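Local coordinates for protein soluble lytic murein transglycosylase (Pseudomonas aeruginosa, PDB 5OHU) that cleaves peptidoglycan strands of the bacterial cell wall as a lytic transglycosylase, by both exolytic and endolytic routes, at residues 133-136 with 140-143; 150-155 with 164-169; 100-105 with 112-117; 83-88 with 93-98. All blocks are in the same frame, centred on the assembly; numbering follows the deposited sequence.

In the fold
All four contacts lie in the N-terminal part of a largely helical chain and follow one another along the sequence in the order contact 4, contact 3, contact 1, contact 2. Neighbouring centres are about 12 Å (contacts 4 and 3), 15 Å (3 and 1) and 12 Å (1 and 2) apart, while those of contacts 4 and 2 stand about 28 Å apart. Helix 95-108 serves contacts 4 and 3, and helix 142-153 serves contacts 1 and 2; the step from helix 112-118 to helix 126-138 is made by Trp112 and Val116 on Tyr135. Each contact joins helices consecutive in sequence, consistent with the alpha-superhelical build of Slt70-like enzymes.

Contact 1: 133-136 with 140-143; sequences GQYQ and GQKA
Gly140 enters the contact through its backbone alone, with its N 3.8 Å from Gln136 O. Its positive phi (67°) turns the chain back past the end of helix 126-138, so that the next residue can reach the same carbonyl. Gln141 N donates to Gln136 O at 3.0 Å with a somewhat bent N-H...O angle of 144°; this six-to-one bond following a left-handed glycine is consistent with a Schellman-like helix end. Gln141 is also the N-cap residue of helix 142-153. Its side chain lies against that of Gln136, and the two carry most of the contact: Gln141 CB lies 3.6 Å from Gln136 CB, and the extended chain beyond CG runs past the Gln136 side chain. The two amide planes are steeply inclined, 76° apart, with Gln141 NE2 3.5 Å from Gln136 OE1. On the Gln141 amide, OE1 comes to the edge of the Tyr135 ring, 4.0 Å from Tyr135 CE2 and near the ring plane. Gln136 NE2 is held by Thr148 OG1, which fixes that amide from the following helix. Lys142 turns away, sending its NZ to Leu137 O and to a salt bridge with Glu173. The contact forms the surface corner between helices 126-138 and 142-153; Tyr135 packs on Trp112 and Val116 of helix 112-118, whereas Gln134 leans on helix 161-172.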
loop_
_atom_site.group_PDB
_atom_site.type_symbol
_atom_site.label_atom_id
_atom_site.label_comp_id
_atom_site.label_asym_id
_atom_site.label_seq_id
_atom_site.Cartn_x
_atom_site.Cartn_y
_atom_site.Cartn_z
ATOM N N GLY A 133 4.799 3.804 29.018
ATOM C CA GLY A 133 4.630 2.665 29.909
ATOM C C GLY A 133 5.439 2.799 31.188
ATOM O O GLY A 133 4.948 2.497 32.279
ATOM N N GLN A 134 6.686 3.263 31.073
ATOM C CA GLN A 134 7.489 3.525 32.265
ATOM C C GLN A 134 6.800 4.537 33.169
ATOM O O GLN A 134 6.741 4.359 34.394
ATOM C CB GLN A 134 8.887 4.029 31.880
ATOM C CG GLN A 134 9.802 2.983 31.234
ATOM C CD GLN A 134 11.160 3.550 30.802
ATOM O OE1 GLN A 134 11.647 3.254 29.708
ATOM N NE2 GLN A 134 11.766 4.377 31.654
ATOM N N TYR A 135 6.264 5.606 32.585
ATOM C CA TYR A 135 5.533 6.575 33.391
ATOM C C TYR A 135 4.381 5.905 34.137
ATOM O O TYR A 135 4.148 6.176 35.322
ATOM C CB TYR A 135 5.001 7.707 32.515
ATOM C CG TYR A 135 3.985 8.563 33.234
ATOM C CD1 TYR A 135 4.394 9.647 34.009
ATOM C CD2 TYR A 135 2.630 8.277 33.170
ATOM C CE1 TYR A 135 3.484 10.416 34.682
ATOM C CE2 TYR A 135 1.702 9.053 33.839
ATOM C CZ TYR A 135 2.139 10.110 34.596
ATOM O OH TYR A 135 1.247 10.905 35.265
ATOM N N GLN A 136 3.613 5.065 33.440
ATOM C CA GLN A 136 2.498 4.398 34.099
ATOM C C GLN A 136 2.985 3.508 35.236
ATOM O O GLN A 136 2.389 3.506 36.316
ATOM C CB GLN A 136 1.676 3.596 33.089
ATOM C CG GLN A 136 1.046 4.458 32.019
ATOM C CD GLN A 136 0.387 3.664 30.916
ATOM O OE1 GLN A 136 -0.765 3.923 30.569
ATOM N NE2 GLN A 136 1.110 2.694 30.352
ATOM N N GLY A 140 1.515 5.004 39.647
ATOM C CA GLY A 140 0.252 4.436 40.086
ATOM C C GLY A 140 -0.684 3.985 38.985
ATOM O O GLY A 140 -1.899 3.945 39.192
ATOM N N GLN A 141 -0.152 3.644 37.815
ATOM C CA GLN A 141 -0.968 3.100 36.740
ATOM C C GLN A 141 -0.425 1.734 36.344
ATOM O O GLN A 141 -0.149 1.484 35.164
ATOM C CB GLN A 141 -0.985 4.051 35.544
ATOM C CG GLN A 141 -2.156 5.013 35.515
ATOM C CD GLN A 141 -2.171 5.868 34.260
ATOM O OE1 GLN A 141 -1.689 6.995 34.267
ATOM N NE2 GLN A 141 -2.718 5.330 33.174
ATOM N N LYS A 142 -0.265 0.845 37.328
ATOM C CA LYS A 142 0.415 -0.424 37.081
ATOM C C LYS A 142 -0.382 -1.305 36.135
ATOM O O LYS A 142 0.176 -1.906 35.210
ATOM C CB LYS A 142 0.668 -1.155 38.397
ATOM C CG LYS A 142 1.721 -0.490 39.229
ATOM C CD LYS A 142 2.430 -1.471 40.106
ATOM C CE LYS A 142 3.652 -0.821 40.725
ATOM N NZ LYS A 142 4.680 -0.533 39.687
ATOM N N ALA A 143 -1.689 -1.404 36.360
ATOM C CA ALA A 143 -2.512 -2.235 35.497
ATOM C C ALA A 143 -2.427 -1.763 34.056
ATOM O O ALA A 143 -2.288 -2.576 33.136
ATOM C CB ALA A 143 -3.958 -2.234 35.991
#

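Contact 2: 150-155 with 164-169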
loop_
_atom_site.group_PDB
_atom_site.type_symbol
_atom_site.label_atom_id
_atom_site.label_comp_id
_atom_site.label_asym_id
_atom_site.label_seq_id
_atom_site.Cartn_x
_atom_site.Cartn_y
_atom_site.Cartn_z
ATOM N N GLU A 150 2.894 -5.418 27.762
ATOM C CA GLU A 150 2.573 -6.634 27.022
ATOM C C GLU A 150 2.322 -6.332 25.555
ATOM O O GLU A 150 2.823 -7.041 24.675
ATOM C CB GLU A 150 1.361 -7.322 27.644
ATOM C CG GLU A 150 1.069 -8.689 27.066
ATOM C CD GLU A 150 0.255 -9.542 28.009
ATOM O OE1 GLU A 150 0.574 -9.569 29.218
ATOM O OE2 GLU A 150 -0.708 -10.180 27.544
ATOM N N ARG A 151 1.573 -5.266 25.272
ATOM C CA ARG A 151 1.306 -4.891 23.884
ATOM C C ARG A 151 2.595 -4.558 23.134
ATOM O O ARG A 151 2.763 -4.927 21.966
ATOM C CB ARG A 151 0.341 -3.704 23.846
ATOM C CG ARG A 151 -0.003 -3.223 22.443
ATOM C CD ARG A 151 -0.837 -1.940 22.467
ATOM N NE ARG A 151 -0.104 -0.791 23.007
ATOM C CZ ARG A 151 0.650 0.037 22.282
ATOM N NH1 ARG A 151 0.789 -0.146 20.972
ATOM N NH2 ARG A 151 1.270 1.055 22.871
ATOM N N LEU A 152 3.506 -3.833 23.772
ATOM C CA LEU A 152 4.777 -3.560 23.120
ATOM C C LEU A 152 5.682 -4.778 23.120
ATOM O O LEU A 152 6.592 -4.856 22.287
ATOM C CB LEU A 152 5.489 -2.386 23.797
ATOM C CG LEU A 152 4.750 -1.078 23.524
ATOM C CD1 LEU A 152 5.010 -0.077 24.655
ATOM C CD2 LEU A 152 5.186 -0.536 22.189
ATOM N N TRP A 153 5.461 -5.712 24.049
ATOM C CA TRP A 153 6.290 -6.905 24.118
ATOM C C TRP A 153 5.882 -7.907 23.048
ATOM O O TRP A 153 6.745 -8.575 22.465
ATOM C CB TRP A 153 6.198 -7.535 25.515
ATOM C CG TRP A 153 6.802 -8.909 25.581
ATOM C CD1 TRP A 153 6.148 -10.109 25.467
ATOM C CD2 TRP A 153 8.189 -9.223 25.760
ATOM N NE1 TRP A 153 7.041 -11.144 25.566
ATOM C CE2 TRP A 153 8.302 -10.632 25.743
ATOM C CE3 TRP A 153 9.347 -8.448 25.922
ATOM C CZ2 TRP A 153 9.524 -11.282 25.869
ATOM C CZ3 TRP A 153 10.558 -9.086 26.050
ATOM C CH2 TRP A 153 10.642 -10.496 26.029
ATOM N N LEU A 154 4.580 -7.998 22.747
ATOM C CA LEU A 154 4.073 -9.015 21.819
ATOM C C LEU A 154 4.227 -8.525 20.384
ATOM O O LEU A 154 3.263 -8.243 19.668
ATOM C CB LEU A 154 2.627 -9.368 22.140
ATOM C CG LEU A 154 2.587 -10.335 23.325
ATOM C CD1 LEU A 154 1.159 -10.604 23.803
ATOM C CD2 LEU A 154 3.325 -11.612 22.952
ATOM N N VAL A 155 5.488 -8.455 19.967
ATOM C CA VAL A 155 5.879 -7.909 18.685
ATOM C C VAL A 155 7.073 -8.719 18.197
ATOM O O VAL A 155 7.989 -9.018 18.972
ATOM C CB VAL A 155 6.235 -6.404 18.790
ATOM C CG1 VAL A 155 6.819 -5.924 17.505
ATOM C CG2 VAL A 155 4.994 -5.546 19.130
ATOM N N ASP A 164 13.314 -1.945 26.202
ATOM C CA ASP A 164 14.106 -2.838 27.043
ATOM C C ASP A 164 14.021 -2.434 28.511
ATOM O O ASP A 164 13.895 -3.286 29.399
ATOM C CB ASP A 164 15.559 -2.842 26.573
ATOM C CG ASP A 164 16.214 -4.178 26.762
ATOM O OD1 ASP A 164 15.958 -5.076 25.934
ATOM O OD2 ASP A 164 16.965 -4.336 27.749
ATOM N N THR A 165 14.050 -1.130 28.785
ATOM C CA THR A 165 13.894 -0.658 30.158
ATOM C C THR A 165 12.508 -0.997 30.702
ATOM O O THR A 165 12.364 -1.478 31.833
ATOM C CB THR A 165 14.136 0.846 30.200
ATOM O OG1 THR A 165 15.523 1.095 29.974
ATOM C CG2 THR A 165 13.713 1.424 31.548
ATOM N N LEU A 166 11.472 -0.748 29.903
ATOM C CA LEU A 166 10.109 -1.083 30.307
ATOM C C LEU A 166 9.973 -2.575 30.569
ATOM O O LEU A 166 9.449 -2.988 31.612
ATOM C CB LEU A 166 9.131 -0.646 29.218
ATOM C CG LEU A 166 7.652 -0.949 29.465
ATOM C CD1 LEU A 166 7.131 -0.148 30.658
ATOM C CD2 LEU A 166 6.845 -0.635 28.223
ATOM N N PHE A 167 10.436 -3.395 29.620
ATOM C CA PHE A 167 10.367 -4.842 29.784
ATOM C C PHE A 167 11.102 -5.267 31.045
ATOM O O PHE A 167 10.618 -6.124 31.788
ATOM C CB PHE A 167 10.963 -5.557 28.564
ATOM C CG PHE A 167 10.266 -5.241 27.256
ATOM C CD1 PHE A 167 8.948 -4.775 27.236
ATOM C CD2 PHE A 167 10.949 -5.409 26.043
ATOM C CE1 PHE A 167 8.316 -4.480 26.035
ATOM C CE2 PHE A 167 10.337 -5.137 24.846
ATOM C CZ PHE A 167 9.002 -4.666 24.830
ATOM N N GLY A 168 12.280 -4.672 31.290
ATOM C CA GLY A 168 12.989 -4.904 32.542
ATOM C C GLY A 168 12.149 -4.602 33.770
ATOM O O GLY A 168 12.123 -5.381 34.728
ATOM N N LEU A 169 11.471 -3.452 33.781
ATOM C CA LEU A 169 10.610 -3.146 34.921
ATOM C C LEU A 169 9.479 -4.153 35.020
ATOM O O LEU A 169 9.131 -4.618 36.112
ATOM C CB LEU A 169 10.041 -1.740 34.801
ATOM C CG LEU A 169 11.074 -0.632 34.878
ATOM C CD1 LEU A 169 10.403 0.681 34.494
ATOM C CD2 LEU A 169 11.660 -0.570 36.285
#
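Trp153 drives the edge of its indole into the face of Phe167, a T-shaped stack in which the six-membered ring and the phenyl ring stand at 89° with centroids 4.9 Å apart. The touching atom is Trp153 CE3, which sits over the centre of the phenyl ring, 3.4 Å from Phe167 CD2. The indole is brought there with CG anti to the backbone N (chi1 169°), and Trp153 CB closes on the same ring, 3.8 Å from Phe167 CE1. That ring in turn presents its own edge to the backbone: Phe167 CZ lies 3.5 Å from Leu152 O, near the ring plane, and this carbonyl accepts from Gln159 NE2. Beside the stack, the two leucines meet through single methyl groups, Leu152 CD1 and Leu166 CD2, 4.1 Å apart and with their side chains at about a right angle. Just beyond, the chain leaves helix 142-153 in an inverse gamma turn centred on Leu154. Trp153 NE1 is satisfied by Lys180 O, and Arg184 of helix 178-190 makes a cation-pi contact with the indole. The consecutive helices 142-153 and 161-172 thus share a buried apolar seam, bordered by Leu152 on Cys130 (helix 126-138), itself disulfide-bonded to Cys163.

Contact 3: 100-105 with 112-117; sequences LRWLRL and WKTFVN
Leu103 and Phe115 form the aliphatic-aromatic centre of this contact, their side chains crossing at about a right angle. The CD1 methyl of Leu103 is 3.3 Å from Phe115 CD2, while Leu103 CB approaches the ring at 3.8 Å from Phe115 CE2. An uncommon leucine conformation (chi1 -80°, chi2 -82°) carries CD1 to the ring. A second apolar touch joins Thr114 to Trp102: the threonine methyl CG2 lies 3.5 Å from Trp102 CH2 at the far corner of the indole.

The helices concerned, 95-108 and 112-118, are linked by a short connection and double back on each other as a helical hairpin within the all-alpha part of this Slt-family enzyme.

Two carbon atoms also come close to backbone oxygens. Leu103 CD1 is 3.2 Å from Phe115 O, a tight fit, and in the reverse direction Leu103 O lies in the plane of the Phe115 ring at its edge, 3.4 Å from Phe115 CD2. The polar end of Thr114 turns elsewhere, its OG1 bonding to Asp111 OD1. One face of the Phe115 ring is covered by Trp112 CZ3, offset toward the rim, and Leu131 of helix 126-138 also packs on Phe115.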
loop_
_atom_site.group_PDB
_atom_site.type_symbol
_atom_site.label_atom_id
_atom_site.label_comp_id
_atom_site.label_asym_id
_atom_site.label_seq_id
_atom_site.Cartn_x
_atom_site.Cartn_y
_atom_site.Cartn_z
ATOM N N LEU A 100 9.681 14.041 19.537
ATOM C CA LEU A 100 10.417 12.841 19.913
ATOM C C LEU A 100 11.668 13.194 20.706
ATOM O O LEU A 100 11.889 12.681 21.813
ATOM C CB LEU A 100 10.783 12.047 18.659
ATOM C CG LEU A 100 11.707 10.860 18.876
ATOM C CD1 LEU A 100 11.028 9.818 19.728
ATOM C CD2 LEU A 100 12.143 10.273 17.521
ATOM N N ARG A 101 12.480 14.098 20.163
ATOM C CA ARG A 101 13.732 14.483 20.808
ATOM C C ARG A 101 13.497 15.154 22.156
ATOM O O ARG A 101 14.159 14.835 23.147
ATOM C CB ARG A 101 14.495 15.420 19.889
ATOM C CG ARG A 101 15.314 14.692 18.909
ATOM C CD ARG A 101 15.527 15.521 17.700
ATOM N NE ARG A 101 16.097 14.676 16.663
ATOM C CZ ARG A 101 16.299 15.062 15.417
ATOM N NH1 ARG A 101 15.950 16.284 15.057
ATOM N NH2 ARG A 101 16.824 14.206 14.552
ATOM N N TRP A 102 12.559 16.093 22.209
ATOM C CA TRP A 102 12.280 16.774 23.467
ATOM C C TRP A 102 11.720 15.812 24.516
ATOM O O TRP A 102 12.206 15.773 25.653
ATOM C CB TRP A 102 11.329 17.927 23.220
ATOM C CG TRP A 102 11.152 18.785 24.384
ATOM C CD1 TRP A 102 12.129 19.336 25.150
ATOM C CD2 TRP A 102 9.908 19.212 24.942
ATOM N NE1 TRP A 102 11.570 20.072 26.165
ATOM C CE2 TRP A 102 10.206 20.019 26.051
ATOM C CE3 TRP A 102 8.570 18.978 24.613
ATOM C CZ2 TRP A 102 9.216 20.608 26.833
ATOM C CZ3 TRP A 102 7.593 19.565 25.378
ATOM C CH2 TRP A 102 7.917 20.374 26.475
ATOM N N LEU A 103 10.703 15.015 24.150
ATOM C CA LEU A 103 10.108 14.085 25.117
ATOM C C LEU A 103 11.148 13.107 25.653
ATOM O O LEU A 103 11.108 12.727 26.830
ATOM C CB LEU A 103 8.923 13.329 24.494
ATOM C CG LEU A 103 7.535 14.012 24.384
ATOM C CD1 LEU A 103 6.757 13.935 25.672
ATOM C CD2 LEU A 103 7.668 15.478 24.041
ATOM N N ARG A 104 12.091 12.702 24.804
ATOM C CA ARG A 104 13.227 11.898 25.250
ATOM C C ARG A 104 14.022 12.623 26.340
ATOM O O ARG A 104 14.276 12.072 27.423
ATOM C CB ARG A 104 14.091 11.589 24.029
ATOM C CG ARG A 104 15.111 10.514 24.153
ATOM C CD ARG A 104 15.984 10.515 22.891
ATOM N NE ARG A 104 15.410 9.769 21.774
ATOM C CZ ARG A 104 15.535 10.122 20.495
ATOM N NH1 ARG A 104 16.187 11.235 20.166
ATOM N NH2 ARG A 104 15.004 9.370 19.539
ATOM N N LEU A 105 14.400 13.879 26.084
ATOM C CA LEU A 105 15.031 14.684 27.126
ATOM C C LEU A 105 14.176 14.747 28.392
ATOM O O LEU A 105 14.682 14.548 29.505
ATOM C CB LEU A 105 15.314 16.090 26.606
ATOM C CG LEU A 105 16.411 16.191 25.538
ATOM C CD1 LEU A 105 16.558 17.634 25.083
ATOM C CD2 LEU A 105 17.751 15.647 26.047
ATOM N N TRP A 112 8.444 14.191 34.293
ATOM C CA TRP A 112 7.331 13.339 33.881
ATOM C C TRP A 112 6.041 14.121 33.694
ATOM O O TRP A 112 5.233 13.753 32.840
ATOM C CB TRP A 112 7.114 12.202 34.876
ATOM C CG TRP A 112 8.192 11.165 34.769
ATOM C CD1 TRP A 112 9.161 10.898 35.687
ATOM C CD2 TRP A 112 8.446 10.296 33.651
ATOM N NE1 TRP A 112 9.993 9.908 35.222
ATOM C CE2 TRP A 112 9.579 9.521 33.975
ATOM C CE3 TRP A 112 7.818 10.091 32.419
ATOM C CZ2 TRP A 112 10.095 8.550 33.115
ATOM C CZ3 TRP A 112 8.338 9.133 31.555
ATOM C CH2 TRP A 112 9.460 8.366 31.910
ATOM N N LYS A 113 5.842 15.206 34.446
ATOM C CA LYS A 113 4.622 15.991 34.289
ATOM C C LYS A 113 4.563 16.660 32.922
ATOM O O LYS A 113 3.498 16.716 32.295
ATOM C CB LYS A 113 4.511 17.036 35.399
ATOM C CG LYS A 113 4.160 16.467 36.767
ATOM C CD LYS A 113 3.982 17.585 37.794
ATOM C CE LYS A 113 3.439 17.074 39.122
ATOM N NZ LYS A 113 4.524 16.610 40.033
ATOM N N THR A 114 5.694 17.173 32.447
ATOM C CA THR A 114 5.751 17.770 31.120
ATOM C C THR A 114 5.709 16.704 30.028
ATOM O O THR A 114 5.107 16.914 28.975
ATOM C CB THR A 114 7.018 18.616 30.993
ATOM O OG1 THR A 114 7.120 19.490 32.127
ATOM C CG2 THR A 114 6.986 19.432 29.719
ATOM N N PHE A 115 6.355 15.564 30.264
ATOM C CA PHE A 115 6.285 14.460 29.312
ATOM C C PHE A 115 4.837 14.067 29.027
ATOM O O PHE A 115 4.424 14.013 27.865
ATOM C CB PHE A 115 7.069 13.258 29.830
ATOM C CG PHE A 115 7.027 12.063 28.914
ATOM C CD1 PHE A 115 6.029 11.113 29.033
ATOM C CD2 PHE A 115 8.009 11.875 27.955
ATOM C CE1 PHE A 115 5.983 10.007 28.181
ATOM C CE2 PHE A 115 7.979 10.786 27.106
ATOM C CZ PHE A 115 6.969 9.837 27.223
ATOM N N VAL A 116 4.045 13.796 30.075
ATOM C CA VAL A 116 2.695 13.317 29.803
ATOM C C VAL A 116 1.809 14.411 29.248
ATOM O O VAL A 116 0.821 14.106 28.576
ATOM C CB VAL A 116 1.988 12.660 31.010
ATOM C CG1 VAL A 116 2.666 11.361 31.387
ATOM C CG2 VAL A 116 1.827 13.617 32.210
ATOM N N ASN A 117 2.120 15.677 29.495
ATOM C CA ASN A 117 1.307 16.716 28.882
ATOM C C ASN A 117 1.453 16.694 27.367
ATOM O O ASN A 117 0.541 17.109 26.651
ATOM C CB ASN A 117 1.689 18.096 29.423
ATOM C CG ASN A 117 1.123 18.365 30.799
ATOM O OD1 ASN A 117 0.302 17.598 31.307
ATOM N ND2 ASN A 117 1.541 19.478 31.405
#

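Contact 4: 83-88 with 93-98. With PO4 (phosphate ion), chain C.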
loop_
_atom_site.group_PDB
_atom_site.type_symbol
_atom_site.label_atom_id
_atom_site.label_comp_id
_atom_site.label_asym_id
_atom_site.label_seq_id
_atom_site.Cartn_x
_atom_site.Cartn_y
_atom_site.Cartn_z
ATOM N N GLU A 83 7.620 24.600 24.483
ATOM C CA GLU A 83 6.163 24.545 24.502
ATOM C C GLU A 83 5.582 25.615 23.598
ATOM O O GLU A 83 4.665 25.353 22.805
ATOM C CB GLU A 83 5.658 24.720 25.928
ATOM C CG GLU A 83 5.838 23.486 26.783
ATOM C CD GLU A 83 5.564 23.758 28.242
ATOM O OE1 GLU A 83 5.275 24.929 28.581
ATOM O OE2 GLU A 83 5.638 22.804 29.053
ATOM N N ARG A 84 6.151 26.816 23.673
ATOM C CA ARG A 84 5.726 27.902 22.803
ATOM C C ARG A 84 5.903 27.541 21.331
ATOM O O ARG A 84 5.015 27.800 20.513
ATOM C CB ARG A 84 6.498 29.167 23.151
ATOM C CG ARG A 84 6.277 30.307 22.195
ATOM C CD ARG A 84 7.042 31.513 22.680
ATOM N NE ARG A 84 6.798 32.641 21.799
ATOM C CZ ARG A 84 7.584 32.967 20.783
ATOM N NH1 ARG A 84 8.659 32.229 20.569
ATOM N NH2 ARG A 84 7.295 34.014 20.001
ATOM N N PHE A 85 7.026 26.924 20.973
ATOM C CA PHE A 85 7.220 26.559 19.576
ATOM C C PHE A 85 6.227 25.488 19.133
ATOM O O PHE A 85 5.667 25.566 18.031
ATOM C CB PHE A 85 8.645 26.084 19.349
ATOM C CG PHE A 85 8.983 25.914 17.903
ATOM C CD1 PHE A 85 8.761 24.705 17.261
ATOM C CD2 PHE A 85 9.490 26.975 17.179
ATOM C CE1 PHE A 85 9.066 24.548 15.913
ATOM C CE2 PHE A 85 9.807 26.835 15.845
ATOM C CZ PHE A 85 9.594 25.621 15.205
ATOM N N LEU A 86 6.007 24.469 19.964
ATOM C CA LEU A 86 5.031 23.450 19.606
ATOM C C LEU A 86 3.613 24.003 19.630
ATOM O O LEU A 86 2.750 23.532 18.879
ATOM C CB LEU A 86 5.148 22.254 20.544
ATOM C CG LEU A 86 6.508 21.562 20.544
ATOM C CD1 LEU A 86 6.602 20.683 21.767
ATOM C CD2 LEU A 86 6.695 20.738 19.276
ATOM N N THR A 87 3.364 24.995 20.487
ATOM C CA THR A 87 2.054 25.628 20.556
ATOM C C THR A 87 1.711 26.349 19.266
ATOM O O THR A 87 0.578 26.267 18.787
ATOM C CB THR A 87 2.020 26.605 21.730
ATOM O OG1 THR A 87 2.007 25.857 22.944
ATOM C CG2 THR A 87 0.800 27.544 21.666
ATOM N N GLU A 88 2.673 27.057 18.688
ATOM C CA GLU A 88 2.403 27.954 17.571
ATOM C C GLU A 88 2.829 27.399 16.223
ATOM O O GLU A 88 2.464 27.972 15.192
ATOM C CB GLU A 88 3.096 29.294 17.828
ATOM C CG GLU A 88 2.964 29.667 19.290
ATOM C CD GLU A 88 3.395 31.072 19.633
ATOM O OE1 GLU A 88 2.812 31.603 20.601
ATOM O OE2 GLU A 88 4.290 31.643 18.959
ATOM N N PRO A 93 5.535 19.925 9.062
ATOM C CA PRO A 93 5.554 18.475 8.795
ATOM C C PRO A 93 6.493 17.720 9.710
ATOM O O PRO A 93 6.205 16.573 10.074
ATOM C CB PRO A 93 6.015 18.385 7.329
ATOM C CG PRO A 93 5.716 19.749 6.743
ATOM C CD PRO A 93 5.937 20.721 7.887
ATOM N N GLN A 94 7.607 18.334 10.102
ATOM C CA GLN A 94 8.646 17.655 10.866
ATOM C C GLN A 94 8.506 17.840 12.377
ATOM O O GLN A 94 9.391 17.406 13.121
ATOM C CB GLN A 94 10.028 18.137 10.410
ATOM C CG GLN A 94 10.362 19.561 10.798
ATOM C CD GLN A 94 9.864 20.591 9.791
ATOM O OE1 GLN A 94 8.872 20.374 9.094
ATOM N NE2 GLN A 94 10.573 21.710 9.695
ATOM N N ILE A 95 7.415 18.457 12.848
ATOM C CA ILE A 95 7.296 18.778 14.264
ATOM C C ILE A 95 7.326 17.527 15.133
ATOM O O ILE A 95 7.692 17.602 16.309
ATOM C CB ILE A 95 6.013 19.604 14.526
ATOM C CG1 ILE A 95 6.178 20.430 15.791
ATOM C CG2 ILE A 95 4.799 18.709 14.699
ATOM C CD1 ILE A 95 7.277 21.456 15.682
ATOM N N GLY A 96 6.961 16.364 14.588
ATOM C CA GLY A 96 7.038 15.144 15.373
ATOM C C GLY A 96 8.456 14.756 15.765
ATOM O O GLY A 96 8.675 14.193 16.844
ATOM N N TRP A 97 9.436 15.032 14.903
ATOM C CA TRP A 97 10.824 14.751 15.270
ATOM C C TRP A 97 11.253 15.620 16.439
ATOM O O TRP A 97 11.947 15.153 17.350
ATOM C CB TRP A 97 11.751 14.963 14.067
ATOM C CG TRP A 97 11.431 14.025 12.958
ATOM C CD1 TRP A 97 10.860 14.342 11.759
ATOM C CD2 TRP A 97 11.606 12.603 12.955
ATOM N NE1 TRP A 97 10.689 13.212 11.001
ATOM C CE2 TRP A 97 11.135 12.128 11.712
ATOM C CE3 TRP A 97 12.128 11.686 13.873
ATOM C CZ2 TRP A 97 11.167 10.775 11.365
ATOM C CZ3 TRP A 97 12.162 10.337 13.524
ATOM C CH2 TRP A 97 11.683 9.900 12.281
ATOM N N LEU A 98 10.829 16.882 16.442
ATOM C CA LEU A 98 11.116 17.743 17.577
ATOM C C LEU A 98 10.471 17.205 18.848
ATOM O O LEU A 98 11.076 17.259 19.925
ATOM C CB LEU A 98 10.648 19.172 17.287
ATOM C CG LEU A 98 10.703 20.180 18.449
ATOM C CD1 LEU A 98 12.087 20.242 19.077
ATOM C CD2 LEU A 98 10.247 21.566 18.015
HETATM P P PO4 C . 3.968 34.713 20.755
HETATM O O1 PO4 C . 4.976 34.564 19.650
HETATM O O2 PO4 C . 4.024 33.502 21.641
HETATM O O3 PO4 C . 2.583 34.868 20.174
HETATM O O4 PO4 C . 4.352 35.910 21.575
#
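Phe85 and Ile95 meet because each carries its reaching branch anti to the backbone N, CG of Phe85 with chi1 -170° and CG1 of Ile95 with chi1 -155°. Ile95 CD1 arrives at the edge of the phenyl ring, near its plane and 3.6 Å from Phe85 CE1. Leu98 CD2 comes obliquely to the neighbouring ring atom, 3.6 Å from Phe85 CD1. Leu86 interlocks with both residues: its CD2 lies 3.5 Å from Ile95 CG1 and 3.9 Å from Leu98 CD2. The cross-contacts between these two segments are therefore all between apolar side chains. His89 meets Phe85 edge-to-face, and Ala66 of helix 62-72 packs against the same ring.

On helix 79-88, away from this patch, Arg84 extends to a phosphate ion, its NE donating to O2 at 2.9 Å. A long salt bridge, 3.9 Å from Arg84 NE to Glu88 OE2, relies on charge alone, because the oxygen sits over a guanidinium face. Glu88 OE1 lies 2.5 Å from phosphate O2. Cohesion between the two segments is thus hydrophobic, whereas the polar ends of Arg84 and Glu88 lie at a phosphate probably taken from the crystallisation liquor, with Arg84 the favourable cationic partner.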